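Local coordinates for disease resistance protein RRS1 (Arabidopsis thaliana, PDB 4C6S) that acts as a plant immune receptor and W-box-binding transcription factor that, paired with RPS4, recognises bacterial effectors, seen here in its TIR domain, at residues E5-I10 with E55-S60; S11-V16 with V38-D43; Q91-V96 with R114-I119. One frame throughout, in Å; residues are numbered along the deposited sequence.

Contact 1 (E5-I10 with E55-S60); sequences EEFVCI and EKAGVS
Val-8 and Val-59 stand side by side on neighbouring parallel strands, pointing the same way, and Val-8 CG2 lies 4.0 Å from Val-59 CB. The backbone between the two strands is close-knit: Cys-9 N donates to Val-59 O at 2.9 Å, and Val-59 O also takes a CA-H...O contact from Val-8. On the other face the small side chains of Cys-9 and Ala-57 allow a close approach, CB to CB 3.6 Å. The Phe-7 ring, its CG between the backbone N and the carbonyl carbon (chi1 69°), closes over the Lys-56/Ala-57 link at the end of helix 51-56: CZ is 3.5 Å from Ala-57 N, and Ala-57 CA lies over one face, 3.9 Å from the centroid and offset toward the rim, a CH-pi contact. These strands belong to the parallel sheet of the TIR domain, strand 8-12 flanked by 35-39 and 59-65; valines suit the face covered by helix 128-143, where Val-8 meets Val-139 and Val-59 meets His-143. Toward the N terminus the contact is more exposed and its bonding less straight. Gly-58 N reaches Phe-7 O, but the N-H...O angle is only 137°. Glu-6 CG takes the place a CB on Gly-58 would occupy, so a residue without a side chain suits position 58. One water bridges this fringe, accepting from Phe-7 N and donating to Glu-6 OE2 and Lys-56 O.

Contact 2 (S11-V16 with V38-D43); sequences SCVEEV and VDVDID
Asp-41 reaches across to the start of helix 14-17, where its OD2 accepts from Glu-14 N at 2.8 Å in a nearly straight bond (173°), met on the anti side of the carboxylate but 31° out of its plane. The two segments leave neighbouring parallel strands of the TIR sheet at their C-terminal ends, where the beta-to-alpha loops lie. An aspartate suits this place because its short chain presents a carboxylate oxygen to a backbone N-H, but the same oxygen lies only 3.2 Å from Glu-15 OE1, a probably unfavourable approach of like charges. Lys-77 forms a salt bridge with the other oxygen, Asp-41 OD1, and would probably offset the repulsion. Beside this, Val-13 CG1 and Val-40 CG2 cross obliquely at 3.9 Å, and both valines rest on Phe-78 of helix 74-82. The second shell fixes the loop: Cys-12 N donates to Val-38 O and Cys-12 O accepts from Val-40 N, carrying the parallel ladder to its last rung. Asp-39, with CG anti to the backbone N (chi1 178°), forms an Asx turn within a type I beta turn; its OD1, approached from above the carboxylate plane, accepts from Asp-41 N at 2.8 Å.

Contact 3 (Q91-V96 with R114-I119); sequences QAVVSV and RGLSRI
Ser-95 and Ile-119 form a parallel bridge with their CA atoms 4.8 Å apart, held by a bond from Ser-95 N to Arg-118 O (2.8 Å) and a CA-H...O contact from Ile-119 to Ser-95 O. Before this bridge the chains diverge and water enters. One molecule donates to Arg-118 O and hydrogen-bonds to Ser-95 OG at 2.8 Å, and a second donates to Val-93 O, with a weak bond from Ser-117 N. A serine suits such a seam, since its small hydroxyl can serve the water while Leu-116 CD1 packs 3.8 Å from it.

Arg-118 is the residue most covered by the other segment. It runs back over the strand, bent at its third torsion (chi3 61°), and lays one face of its guanidinium on Val-94, whose CG2 sits 3.7 Å above the plane and over its centre. Beyond it, NH1 comes 3.6 Å from Ala-92 CB, where the small methyl of alanine lets it approach. The charged end is also held by helix 128-143: NH2 forms a salt bridge with Asp-138 and NH1 a hydrogen bond with His-143, which together would restrict the rotation of the flat group. Leu-116 works on the other side of the strand. There its CD2 meets Val-93 CG1 at 3.8 Å, the two side chains crossing, while Trp-74 and Leu-111 supply further apolar contacts. Gly-115, with a positive phi of 74°, ends helix 104-113 in a Schellman motif and turns the chain back toward the sheet. The whole is a beta-alpha-beta crossover, strand 92-98 through helix 104-113 to strand 119-121, which adds the last strand at one edge of the TIR domain's parallel sheet.

From the N terminus, strand 8-12 serves two contacts in turn: its first half enters contact 1 and its end opens contact 2. Contact 2 closes first, when the chain returns through helix 20-30 and strand 35-39, and so lies nested within the longer loop that contact 1 closes at strand 59-65. The two touch where Ile-10 O lies 2.8 Å from Val-38 N. Contact 3 follows in series, closing the loop through helix 104-113. It meets contact 1 along the ladder between strands 59-65 and 92-98, whereas contacts 2 and 3 stay about 7 Å apart at their nearest atoms. Together they span the sheet from strand 35-39 to strand 119-121.

Contact 1 (E5-I10 with E55-S60)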
loop_
_atom_site.group_PDB
_atom_site.type_symbol
_atom_site.label_atom_id
_atom_site.label_comp_id
_atom_site.label_asym_id
_atom_site.label_seq_id
_atom_site.Cartn_x
_atom_site.Cartn_y
_atom_site.Cartn_z
ATOM N N GLU A 5 -8.669 -26.547 5.302
ATOM C CA GLU A 5 -8.519 -25.161 4.865
ATOM C C GLU A 5 -7.062 -24.805 4.641
ATOM O O GLU A 5 -6.335 -24.513 5.587
ATOM C CB GLU A 5 -9.117 -24.201 5.892
ATOM C CG GLU A 5 -10.591 -23.906 5.689
ATOM C CD GLU A 5 -11.323 -23.695 7.002
ATOM O OE1 GLU A 5 -10.652 -23.448 8.027
ATOM O OE2 GLU A 5 -12.569 -23.788 7.010
ATOM N N GLU A 6 -6.634 -24.833 3.387
ATOM C CA GLU A 6 -5.278 -24.437 3.059
ATOM C C GLU A 6 -5.155 -22.930 3.254
ATOM O O GLU A 6 -6.120 -22.189 3.041
ATOM C CB GLU A 6 -4.944 -24.826 1.619
ATOM C CG GLU A 6 -3.527 -25.354 1.434
ATOM C CD GLU A 6 -3.313 -26.693 2.107
ATOM O OE1 GLU A 6 -4.193 -27.568 1.983
ATOM O OE2 GLU A 6 -2.263 -26.871 2.759
ATOM N N PHE A 7 -3.979 -22.475 3.676
ATOM C CA PHE A 7 -3.775 -21.049 3.874
ATOM C C PHE A 7 -2.400 -20.608 3.403
ATOM O O PHE A 7 -1.511 -21.434 3.183
ATOM C CB PHE A 7 -3.965 -20.682 5.343
ATOM C CG PHE A 7 -2.891 -21.220 6.250
ATOM C CD1 PHE A 7 -2.995 -22.493 6.791
ATOM C CD2 PHE A 7 -1.782 -20.446 6.567
ATOM C CE1 PHE A 7 -2.009 -22.986 7.634
ATOM C CE2 PHE A 7 -0.798 -20.928 7.400
ATOM C CZ PHE A 7 -0.910 -22.205 7.937
ATOM N N VAL A 8 -2.227 -19.295 3.272
ATOM C CA VAL A 8 -0.988 -18.726 2.792
ATOM C C VAL A 8 -0.250 -18.075 3.947
ATOM O O VAL A 8 -0.870 -17.447 4.804
ATOM C CB VAL A 8 -1.275 -17.657 1.711
ATOM C CG1 VAL A 8 0.009 -16.925 1.309
ATOM C CG2 VAL A 8 -1.946 -18.297 0.512
ATOM N N CYS A 9 1.069 -18.235 3.999
ATOM C CA CYS A 9 1.842 -17.484 4.981
ATOM C C CYS A 9 2.693 -16.452 4.270
ATOM O O CYS A 9 3.517 -16.807 3.441
ATOM C CB CYS A 9 2.739 -18.397 5.815
ATOM S SG CYS A 9 3.721 -17.497 7.050
ATOM N N ILE A 10 2.493 -15.181 4.600
ATOM C CA ILE A 10 3.325 -14.118 4.034
ATOM C C ILE A 10 4.401 -13.753 5.035
ATOM O O ILE A 10 4.079 -13.382 6.168
ATOM C CB ILE A 10 2.507 -12.853 3.789
ATOM C CG1 ILE A 10 1.324 -13.136 2.868
ATOM C CG2 ILE A 10 3.424 -11.746 3.208
ATOM C CD1 ILE A 10 0.248 -12.048 2.929
ATOM N N GLU A 55 5.302 -23.626 8.357
ATOM C CA GLU A 55 5.346 -25.040 8.013
ATOM C C GLU A 55 4.011 -25.588 7.502
ATOM O O GLU A 55 3.981 -26.390 6.568
ATOM C CB GLU A 55 5.834 -25.853 9.217
ATOM C CG GLU A 55 7.310 -25.625 9.516
ATOM C CD GLU A 55 7.739 -26.208 10.842
ATOM O OE1 GLU A 55 6.917 -26.227 11.780
ATOM O OE2 GLU A 55 8.906 -26.636 10.944
ATOM N N LYS A 56 2.909 -25.150 8.105
ATOM C CA LYS A 56 1.599 -25.682 7.750
ATOM C C LYS A 56 0.967 -24.963 6.557
ATOM O O LYS A 56 -0.063 -25.398 6.047
ATOM C CB LYS A 56 0.646 -25.628 8.943
ATOM C CG LYS A 56 1.022 -26.532 10.101
ATOM C CD LYS A 56 -0.135 -26.627 11.082
ATOM C CE LYS A 56 0.190 -27.540 12.251
ATOM N NZ LYS A 56 -0.893 -27.506 13.271
ATOM N N ALA A 57 1.577 -23.869 6.115
ATOM C CA ALA A 57 1.037 -23.111 4.979
ATOM C C ALA A 57 1.134 -23.898 3.669
ATOM O O ALA A 57 2.148 -24.549 3.397
ATOM C CB ALA A 57 1.738 -21.755 4.844
ATOM N N GLY A 58 0.077 -23.846 2.863
ATOM C CA GLY A 58 0.117 -24.457 1.546
ATOM C C GLY A 58 0.969 -23.634 0.595
ATOM O O GLY A 58 1.592 -24.158 -0.323
ATOM N N VAL A 59 0.992 -22.328 0.815
ATOM C CA VAL A 59 1.814 -21.443 0.004
ATOM C C VAL A 59 2.567 -20.496 0.908
ATOM O O VAL A 59 1.987 -19.894 1.818
ATOM C CB VAL A 59 0.967 -20.624 -0.986
ATOM C CG1 VAL A 59 1.864 -19.674 -1.785
ATOM C CG2 VAL A 59 0.180 -21.550 -1.908
ATOM N N SER A 60 3.861 -20.363 0.658
ATOM C CA SER A 60 4.691 -19.430 1.403
ATOM C C SER A 60 5.062 -18.280 0.482
ATOM O O SER A 60 5.757 -18.475 -0.516
ATOM C CB SER A 60 5.944 -20.155 1.910
ATOM O OG SER A 60 6.809 -19.281 2.608
HETATM O O HOH W 1 -2.449 -24.803 4.576
HETATM O O HOH W 2 6.321 -16.975 4.111
#

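Contact 2 (S11-V16 with V38-D43)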
loop_
_atom_site.group_PDB
_atom_site.type_symbol
_atom_site.label_atom_id
_atom_site.label_comp_id
_atom_site.label_asym_id
_atom_site.label_seq_id
_atom_site.Cartn_x
_atom_site.Cartn_y
_atom_site.Cartn_z
ATOM N N SER A 11 5.670 -13.850 4.638
ATOM C CA SER A 11 6.763 -13.419 5.513
ATOM C C SER A 11 7.334 -12.114 4.976
ATOM O O SER A 11 7.389 -11.920 3.761
ATOM C CB SER A 11 7.853 -14.483 5.587
ATOM O OG SER A 11 8.189 -14.945 4.291
ATOM N N CYS A 12 7.741 -11.217 5.875
ATOM C CA CYS A 12 8.246 -9.899 5.470
ATOM C C CYS A 12 9.071 -9.267 6.566
ATOM O O CYS A 12 9.116 -9.771 7.692
ATOM C CB CYS A 12 7.082 -8.954 5.105
ATOM S SG CYS A 12 6.000 -8.528 6.515
ATOM N N VAL A 13 9.730 -8.155 6.237
ATOM C CA VAL A 13 10.427 -7.375 7.254
ATOM C C VAL A 13 9.456 -6.352 7.848
ATOM O O VAL A 13 8.411 -6.079 7.268
ATOM C CB VAL A 13 11.678 -6.686 6.689
ATOM C CG1 VAL A 13 12.651 -7.725 6.145
ATOM C CG2 VAL A 13 11.289 -5.710 5.595
ATOM N N GLU A 14 9.796 -5.791 9.005
ATOM C CA GLU A 14 8.836 -4.955 9.726
ATOM C C GLU A 14 8.469 -3.693 8.960
ATOM O O GLU A 14 7.334 -3.220 9.050
ATOM C CB GLU A 14 9.343 -4.622 11.135
ATOM C CG GLU A 14 10.576 -3.749 11.162
ATOM C CD GLU A 14 11.244 -3.732 12.524
ATOM O OE1 GLU A 14 10.598 -4.152 13.510
ATOM O OE2 GLU A 14 12.416 -3.304 12.602
ATOM N N GLU A 15 9.412 -3.180 8.168
ATOM C CA GLU A 15 9.205 -1.943 7.404
ATOM C C GLU A 15 8.005 -1.959 6.452
ATOM O O GLU A 15 7.430 -0.909 6.165
ATOM C CB GLU A 15 10.475 -1.564 6.621
ATOM C CG GLU A 15 11.752 -1.467 7.454
ATOM C CD GLU A 15 12.481 -2.803 7.617
ATOM O OE1 GLU A 15 12.045 -3.627 8.447
ATOM O OE2 GLU A 15 13.502 -3.025 6.925
ATOM N N VAL A 16 7.626 -3.132 5.949
ATOM C CA VAL A 16 6.482 -3.197 5.044
ATOM C C VAL A 16 5.294 -3.954 5.617
ATOM O O VAL A 16 4.271 -4.109 4.944
ATOM C CB VAL A 16 6.882 -3.814 3.698
ATOM C CG1 VAL A 16 7.935 -2.948 3.022
ATOM C CG2 VAL A 16 7.411 -5.236 3.911
ATOM N N VAL A 38 3.929 -13.259 8.935
ATOM C CA VAL A 38 5.039 -13.426 9.866
ATOM C C VAL A 38 6.107 -12.378 9.588
ATOM O O VAL A 38 6.620 -12.275 8.471
ATOM C CB VAL A 38 5.655 -14.825 9.763
ATOM C CG1 VAL A 38 6.925 -14.913 10.607
ATOM C CG2 VAL A 38 4.654 -15.862 10.210
ATOM N N ASP A 39 6.424 -11.596 10.617
ATOM C CA ASP A 39 7.449 -10.558 10.553
ATOM C C ASP A 39 8.780 -11.230 10.877
ATOM O O ASP A 39 8.964 -11.713 11.988
ATOM C CB ASP A 39 7.100 -9.475 11.598
ATOM C CG ASP A 39 8.125 -8.345 11.686
ATOM O OD1 ASP A 39 9.238 -8.466 11.134
ATOM O OD2 ASP A 39 7.815 -7.329 12.350
ATOM N N VAL A 40 9.716 -11.255 9.925
ATOM C CA VAL A 40 10.965 -11.993 10.122
ATOM C C VAL A 40 11.931 -11.252 11.046
ATOM O O VAL A 40 12.987 -11.779 11.392
ATOM C CB VAL A 40 11.692 -12.314 8.781
ATOM C CG1 VAL A 40 10.806 -13.160 7.876
ATOM C CG2 VAL A 40 12.098 -11.027 8.072
ATOM N N ASP A 41 11.568 -10.033 11.439
ATOM C CA ASP A 41 12.439 -9.210 12.277
ATOM C C ASP A 41 12.224 -9.453 13.768
ATOM O O ASP A 41 12.871 -8.822 14.603
ATOM C CB ASP A 41 12.238 -7.724 11.974
ATOM C CG ASP A 41 12.863 -7.308 10.664
ATOM O OD1 ASP A 41 13.912 -7.879 10.306
ATOM O OD2 ASP A 41 12.312 -6.409 10.002
ATOM N N ILE A 42 11.309 -10.351 14.112
ATOM C CA ILE A 42 11.048 -10.618 15.523
ATOM C C ILE A 42 12.146 -11.490 16.140
ATOM O O ILE A 42 12.933 -12.106 15.419
ATOM C CB ILE A 42 9.618 -11.179 15.774
ATOM C CG1 ILE A 42 9.268 -12.317 14.821
ATOM C CG2 ILE A 42 8.582 -10.096 15.545
ATOM C CD1 ILE A 42 10.025 -13.572 15.017
ATOM N N ASP A 43 12.201 -11.522 17.467
ATOM C CA ASP A 43 13.160 -12.360 18.182
ATOM C C ASP A 43 12.964 -13.827 17.812
ATOM O O ASP A 43 11.841 -14.256 17.549
ATOM C CB ASP A 43 12.987 -12.169 19.688
ATOM C CG ASP A 43 11.529 -12.151 20.103
ATOM O OD1 ASP A 43 10.917 -11.062 20.096
ATOM O OD2 ASP A 43 10.990 -13.228 20.423
#

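Contact 3 (Q91-V96 with R114-I119)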
loop_
_atom_site.group_PDB
_atom_site.type_symbol
_atom_site.label_atom_id
_atom_site.label_comp_id
_atom_site.label_asym_id
_atom_site.label_seq_id
_atom_site.Cartn_x
_atom_site.Cartn_y
_atom_site.Cartn_z
ATOM N N GLN A 91 4.164 -27.643 -0.181
ATOM C CA GLN A 91 4.141 -26.193 -0.053
ATOM C C GLN A 91 4.878 -25.516 -1.188
ATOM O O GLN A 91 6.041 -25.818 -1.453
ATOM C CB GLN A 91 4.744 -25.750 1.280
ATOM C CG GLN A 91 5.012 -24.259 1.365
ATOM C CD GLN A 91 5.710 -23.867 2.650
ATOM O OE1 GLN A 91 6.876 -23.470 2.645
ATOM N NE2 GLN A 91 4.996 -23.971 3.758
ATOM N N ALA A 92 4.195 -24.590 -1.851
ATOM C CA ALA A 92 4.818 -23.773 -2.884
ATOM C C ALA A 92 5.417 -22.519 -2.277
ATOM O O ALA A 92 4.908 -21.994 -1.286
ATOM C CB ALA A 92 3.805 -23.387 -3.929
ATOM N N VAL A 93 6.476 -22.014 -2.902
ATOM C CA VAL A 93 7.099 -20.782 -2.459
ATOM C C VAL A 93 7.017 -19.717 -3.557
ATOM O O VAL A 93 7.414 -19.945 -4.701
ATOM C CB VAL A 93 8.565 -21.004 -2.033
ATOM C CG1 VAL A 93 9.183 -19.686 -1.586
ATOM C CG2 VAL A 93 8.640 -22.046 -0.918
ATOM N N VAL A 94 6.464 -18.561 -3.218
ATOM C CA VAL A 94 6.396 -17.459 -4.171
ATOM C C VAL A 94 7.206 -16.308 -3.591
ATOM O O VAL A 94 7.082 -16.005 -2.401
ATOM C CB VAL A 94 4.941 -17.019 -4.399
ATOM C CG1 VAL A 94 4.883 -15.827 -5.354
ATOM C CG2 VAL A 94 4.127 -18.189 -4.947
ATOM N N SER A 95 8.052 -15.679 -4.411
ATOM C CA SER A 95 8.943 -14.638 -3.905
ATOM C C SER A 95 8.559 -13.299 -4.507
ATOM O O SER A 95 8.205 -13.219 -5.676
ATOM C CB SER A 95 10.401 -14.948 -4.259
ATOM O OG SER A 95 10.843 -16.106 -3.569
ATOM N N VAL A 96 8.635 -12.248 -3.699
ATOM C CA VAL A 96 8.274 -10.919 -4.182
ATOM C C VAL A 96 9.423 -9.978 -3.889
ATOM O O VAL A 96 9.787 -9.776 -2.717
ATOM C CB VAL A 96 7.006 -10.395 -3.474
ATOM C CG1 VAL A 96 6.623 -9.015 -4.004
ATOM C CG2 VAL A 96 5.825 -11.375 -3.661
ATOM N N ARG A 114 19.042 -20.077 -4.469
ATOM C CA ARG A 114 18.177 -20.731 -3.483
ATOM C C ARG A 114 17.180 -21.691 -4.140
ATOM O O ARG A 114 16.354 -22.311 -3.456
ATOM C CB ARG A 114 17.423 -19.691 -2.641
ATOM C CG ARG A 114 18.310 -18.678 -1.931
ATOM C CD ARG A 114 19.344 -19.327 -1.020
ATOM N NE ARG A 114 20.334 -18.340 -0.606
ATOM C CZ ARG A 114 21.427 -18.606 0.100
ATOM N NH1 ARG A 114 21.688 -19.841 0.491
ATOM N NH2 ARG A 114 22.273 -17.628 0.405
ATOM N N GLY A 115 17.253 -21.817 -5.464
ATOM C CA GLY A 115 16.357 -22.700 -6.195
ATOM C C GLY A 115 14.939 -22.167 -6.324
ATOM O O GLY A 115 13.990 -22.944 -6.451
ATOM N N LEU A 116 14.784 -20.846 -6.296
ATOM C CA LEU A 116 13.451 -20.242 -6.362
ATOM C C LEU A 116 13.240 -19.548 -7.709
ATOM O O LEU A 116 14.072 -18.746 -8.134
ATOM C CB LEU A 116 13.248 -19.258 -5.203
ATOM C CG LEU A 116 13.407 -19.875 -3.807
ATOM C CD1 LEU A 116 13.434 -18.797 -2.745
ATOM C CD2 LEU A 116 12.284 -20.842 -3.531
ATOM N N SER A 117 12.130 -19.851 -8.375
ATOM C CA SER A 117 11.915 -19.365 -9.735
ATOM C C SER A 117 10.597 -18.628 -9.905
ATOM O O SER A 117 10.356 -18.009 -10.947
ATOM C CB SER A 117 11.974 -20.533 -10.715
ATOM O OG SER A 117 11.047 -21.533 -10.329
ATOM N N ARG A 118 9.731 -18.703 -8.896
ATOM C CA ARG A 118 8.450 -17.995 -8.952
ATOM C C ARG A 118 8.604 -16.636 -8.290
ATOM O O ARG A 118 8.659 -16.531 -7.061
ATOM C CB ARG A 118 7.349 -18.810 -8.280
ATOM C CG ARG A 118 7.115 -20.143 -8.965
ATOM C CD ARG A 118 5.969 -20.894 -8.323
ATOM N NE ARG A 118 4.711 -20.159 -8.412
ATOM C CZ ARG A 118 3.593 -20.545 -7.810
ATOM N NH1 ARG A 118 3.592 -21.651 -7.077
ATOM N NH2 ARG A 118 2.482 -19.831 -7.935
ATOM N N ILE A 119 8.697 -15.602 -9.122
ATOM C CA ILE A 119 9.165 -14.303 -8.678
ATOM C C ILE A 119 8.271 -13.188 -9.234
ATOM O O ILE A 119 7.981 -13.140 -10.440
ATOM C CB ILE A 119 10.631 -14.079 -9.139
ATOM C CG1 ILE A 119 11.546 -15.195 -8.626
ATOM C CG2 ILE A 119 11.144 -12.717 -8.694
ATOM C CD1 ILE A 119 12.964 -15.109 -9.177
HETATM O O HOH W 3 10.088 -18.090 -5.343
HETATM O O HOH W 4 9.738 -20.699 -6.263
#